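Local coordinates for protein glutathione S-transferase (Rhodospirillum rubrum F11, PDB 4O7H) that probably conjugates glutathione to electrophilic substrates, as a dimeric glutathione S-transferase with a thioredoxin-like N-terminal domain and an all-helical C-terminal domain, at residues A[89-94]-A[160-165]. Sequence-based numbering, arbitrary orientation.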
ATOM      1  N   ALA A  89       7.907  -6.805  11.311  1.00 12.21           N
ATOM      2  CA  ALA A  89       6.812  -5.859  11.443  1.00 12.98           C
ATOM      3  C   ALA A  89       7.285  -4.394  11.375  1.00 12.55           C
ATOM      4  O   ALA A  89       6.558  -3.551  10.862  1.00 12.90           O
ATOM      5  CB  ALA A  89       6.068  -6.111  12.747  1.00 13.60           C
ATOM      6  N   GLU A  90       8.451  -4.086  11.950  1.00 11.89           N
ATOM      7  CA  GLU A  90       9.008  -2.735  11.918  1.00 12.84           C
ATOM      8  C   GLU A  90       9.423  -2.380  10.483  1.00 11.17           C
ATOM      9  O   GLU A  90       9.161  -1.260   9.982  1.00 12.19           O
ATOM     10  CB  GLU A  90      10.189  -2.635  12.901  1.00 13.25           C
ATOM     11  CG  GLU A  90      10.925  -1.319  12.911  1.00 15.73           C
ATOM     12  CD  GLU A  90      10.113  -0.117  13.365  1.00 17.77           C
ATOM     13  OE1 GLU A  90       8.973  -0.277  13.859  1.00 16.90           O
ATOM     14  OE2 GLU A  90      10.617   1.034  13.213  1.00 19.52           O
ATOM     15  N   VAL A  91      10.039  -3.340   9.809  1.00 11.16           N
ATOM     16  CA  VAL A  91      10.363  -3.132   8.380  1.00 10.90           C
ATOM     17  C   VAL A  91       9.088  -2.795   7.600  1.00 10.80           C
ATOM     18  O   VAL A  91       9.050  -1.821   6.793  1.00 10.87           O
ATOM     19  CB  VAL A  91      11.044  -4.355   7.758  1.00 10.95           C
ATOM     20  CG1 VAL A  91      11.210  -4.149   6.253  1.00 11.35           C
ATOM     21  CG2 VAL A  91      12.394  -4.595   8.405  1.00 11.24           C
ATOM     22  N   ARG A  92       8.055  -3.602   7.782  1.00 10.44           N
ATOM     23  CA  ARG A  92       6.797  -3.410   7.042  1.00  9.72           C
ATOM     24  C   ARG A  92       6.082  -2.090   7.396  1.00 10.09           C
ATOM     25  O   ARG A  92       5.508  -1.406   6.500  1.00  9.93           O
ATOM     26  CB  ARG A  92       5.891  -4.631   7.166  1.00 10.20           C
ATOM     27  CG  ARG A  92       6.450  -5.857   6.499  1.00 10.50           C
ATOM     28  CD  ARG A  92       5.411  -6.921   6.331  1.00 10.77           C
ATOM     29  NE  ARG A  92       5.876  -8.173   5.731  1.00 10.86           N
ATOM     30  CZ  ARG A  92       6.187  -9.290   6.390  1.00 10.91           C
ATOM     31  NH1 ARG A  92       6.168  -9.364   7.713  1.00 11.81           N
ATOM     32  NH2 ARG A  92       6.502 -10.354   5.709  1.00 11.99           N
ATOM     33  N   ARG A  93       6.141  -1.699   8.676  1.00 11.40           N
ATOM     34  CA  ARG A  93       5.658  -0.404   9.111  1.00 11.30           C
ATOM     35  C   ARG A  93       6.313   0.708   8.322  1.00 11.65           C
ATOM     36  O   ARG A  93       5.627   1.615   7.845  1.00 12.29           O
ATOM     37  CB  ARG A  93       5.901  -0.191  10.646  1.00 12.73           C
ATOM     38  CG  ARG A  93       5.379   1.146  11.150  1.00 13.68           C
ATOM     39  CD  ARG A  93       5.753   1.392  12.620  1.00 14.79           C
ATOM     40  NE  ARG A  93       7.165   1.739  12.824  1.00 15.07           N
ATOM     41  CZ  ARG A  93       7.643   2.957  12.606  1.00 15.68           C
ATOM     42  NH1 ARG A  93       6.841   3.921  12.148  1.00 15.85           N
ATOM     43  NH2 ARG A  93       8.919   3.198  12.826  1.00 16.36           N
ATOM     44  N   LEU A  94       7.629   0.645   8.234  1.00 11.04           N
ATOM     45  CA  LEU A  94       8.381   1.709   7.577  1.00 11.13           C
ATOM     46  C   LEU A  94       8.191   1.661   6.068  1.00 11.17           C
ATOM     47  O   LEU A  94       8.097   2.713   5.408  1.00 10.73           O
ATOM     48  CB  LEU A  94       9.860   1.635   7.978  1.00 11.95           C
ATOM     49  CG  LEU A  94      10.099   2.201   9.384  1.00 12.60           C
ATOM     50  CD1 LEU A  94      11.480   1.796   9.835  1.00 13.06           C
ATOM     51  CD2 LEU A  94       9.917   3.712   9.420  1.00 12.96           C
ATOM     52  N   THR A 160      17.255  -3.209   4.954  1.00 10.64           N
ATOM     53  CA  THR A 160      15.998  -3.911   4.665  1.00 10.09           C
ATOM     54  C   THR A 160      15.227  -3.159   3.601  1.00  9.90           C
ATOM     55  O   THR A 160      15.660  -2.107   3.102  1.00 10.05           O
ATOM     56  CB  THR A 160      15.090  -4.007   5.889  1.00 10.09           C
ATOM     57  OG1 THR A 160      14.697  -2.690   6.307  1.00  9.63           O
ATOM     58  CG2 THR A 160      15.807  -4.740   6.993  1.00 10.90           C
ATOM     59  N   TYR A 161      14.062  -3.709   3.288  1.00  9.62           N
ATOM     60  CA  TYR A 161      13.141  -3.057   2.364  1.00  9.77           C
ATOM     61  C   TYR A 161      12.818  -1.640   2.882  1.00 10.02           C
ATOM     62  O   TYR A 161      12.423  -0.767   2.127  1.00 10.77           O
ATOM     63  CB  TYR A 161      11.853  -3.848   2.231  1.00  9.79           C
ATOM     64  CG  TYR A 161      11.975  -5.045   1.338  1.00  9.72           C
ATOM     65  CD1 TYR A 161      12.404  -4.894   0.033  1.00  9.94           C
ATOM     66  CD2 TYR A 161      11.634  -6.295   1.756  1.00 10.24           C
ATOM     67  CE1 TYR A 161      12.480  -5.973  -0.793  1.00 10.37           C
ATOM     68  CE2 TYR A 161      11.702  -7.372   0.911  1.00 10.10           C
ATOM     69  CZ  TYR A 161      12.173  -7.206  -0.346  1.00 11.04           C
ATOM     70  OH  TYR A 161      12.246  -8.297  -1.166  1.00 12.42           O
ATOM     71  N   ALA A 162      12.938  -1.372   4.174  1.00 10.09           N
ATOM     72  CA  ALA A 162      12.688  -0.005   4.628  1.00 10.26           C
ATOM     73  C   ALA A 162      13.628   0.988   4.037  1.00  9.84           C
ATOM     74  O   ALA A 162      13.218   2.083   3.547  1.00 10.18           O
ATOM     75  CB  ALA A 162      12.760   0.054   6.152  1.00 10.10           C
ATOM     76  N   ASP A 163      14.922   0.694   4.109  1.00 10.20           N
ATOM     77  CA  ASP A 163      15.926   1.581   3.516  1.00  9.97           C
ATOM     78  C   ASP A 163      15.744   1.681   2.000  1.00  9.46           C
ATOM     79  O   ASP A 163      15.815   2.772   1.410  1.00 10.02           O
ATOM     80  CB  ASP A 163      17.328   1.035   3.774  1.00 10.85           C
ATOM     81  CG  ASP A 163      17.611   0.825   5.233  1.00 10.44           C
ATOM     82  OD1 ASP A 163      18.066   1.799   5.895  1.00 11.47           O
ATOM     83  OD2 ASP A 163      17.371  -0.326   5.712  1.00 12.02           O
ATOM     84  N   ILE A 164      15.438   0.540   1.375  1.00  9.50           N
ATOM     85  CA  ILE A 164      15.312   0.539  -0.084  1.00  9.28           C
ATOM     86  C   ILE A 164      14.135   1.424  -0.517  1.00 10.35           C
ATOM     87  O   ILE A 164      14.249   2.264  -1.410  1.00  9.88           O
ATOM     88  CB  ILE A 164      15.150  -0.854  -0.611  1.00  9.49           C
ATOM     89  CG1 ILE A 164      16.446  -1.669  -0.368  1.00  9.62           C
ATOM     90  CG2 ILE A 164      14.914  -0.828  -2.107  1.00 10.53           C
ATOM     91  CD1 ILE A 164      16.235  -3.127  -0.628  1.00 11.43           C
ATOM     92  N   THR A 165      13.004   1.257   0.152  1.00  9.91           N
ATOM     93  CA  THR A 165      11.787   2.000  -0.178  1.00 10.23           C
ATOM     94  C   THR A 165      12.021   3.520   0.007  1.00 10.21           C
ATOM     95  O   THR A 165      11.775   4.305  -0.903  1.00  9.94           O
ATOM     96  CB  THR A 165      10.595   1.506   0.670  1.00 11.75           C
ATOM     97  OG1 THR A 165      10.440   0.075   0.498  1.00 14.40           O
ATOM     98  CG2 THR A 165       9.313   2.235   0.246  1.00 13.18           C
TER
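Val91 sets both its methyls against Thr160, and CG1 also reaches Ala162 N, at the N-terminal capping box of helix 161-175 in the helical C-terminal domain of the glutathione S-transferase fold. In this box Thr160 OG1 accepts from Ala162 N (3.1 Å), while Asp163 OD2 takes the N-H of Thr160 at 3.0 Å on its anti side. Thr160 OG1 lies between its own backbone N and carbonyl carbon (chi1 63°), which turns it back over the first helical turn. Val91 CG2 packs on that hydroxyl and on Thr160 CG2, each 3.7 Å away. CG1, anti to the Val91 backbone N (chi1 174°), touches the same hydroxyl, lies 3.9 Å from Ala162 N and reaches Tyr161 CB. One turn further along, Leu94 CB lies 3.8 Å from Ala162 CB. Segments 89-94 and 161-165 run nearly parallel, at 14°, their axes 8.6 Å apart, consistent with the small side chain of Ala162 at the interface. Asp163 OD1 accepts hydrogen bonds from Leu154 N and from Trp190 NE1 of helix 185-195. Within helix 161-175, Thr165 OG1 and Thr165 N reach Tyr161 O from opposite faces of its carbonyl plane, the hydroxyl at 2.7 Å.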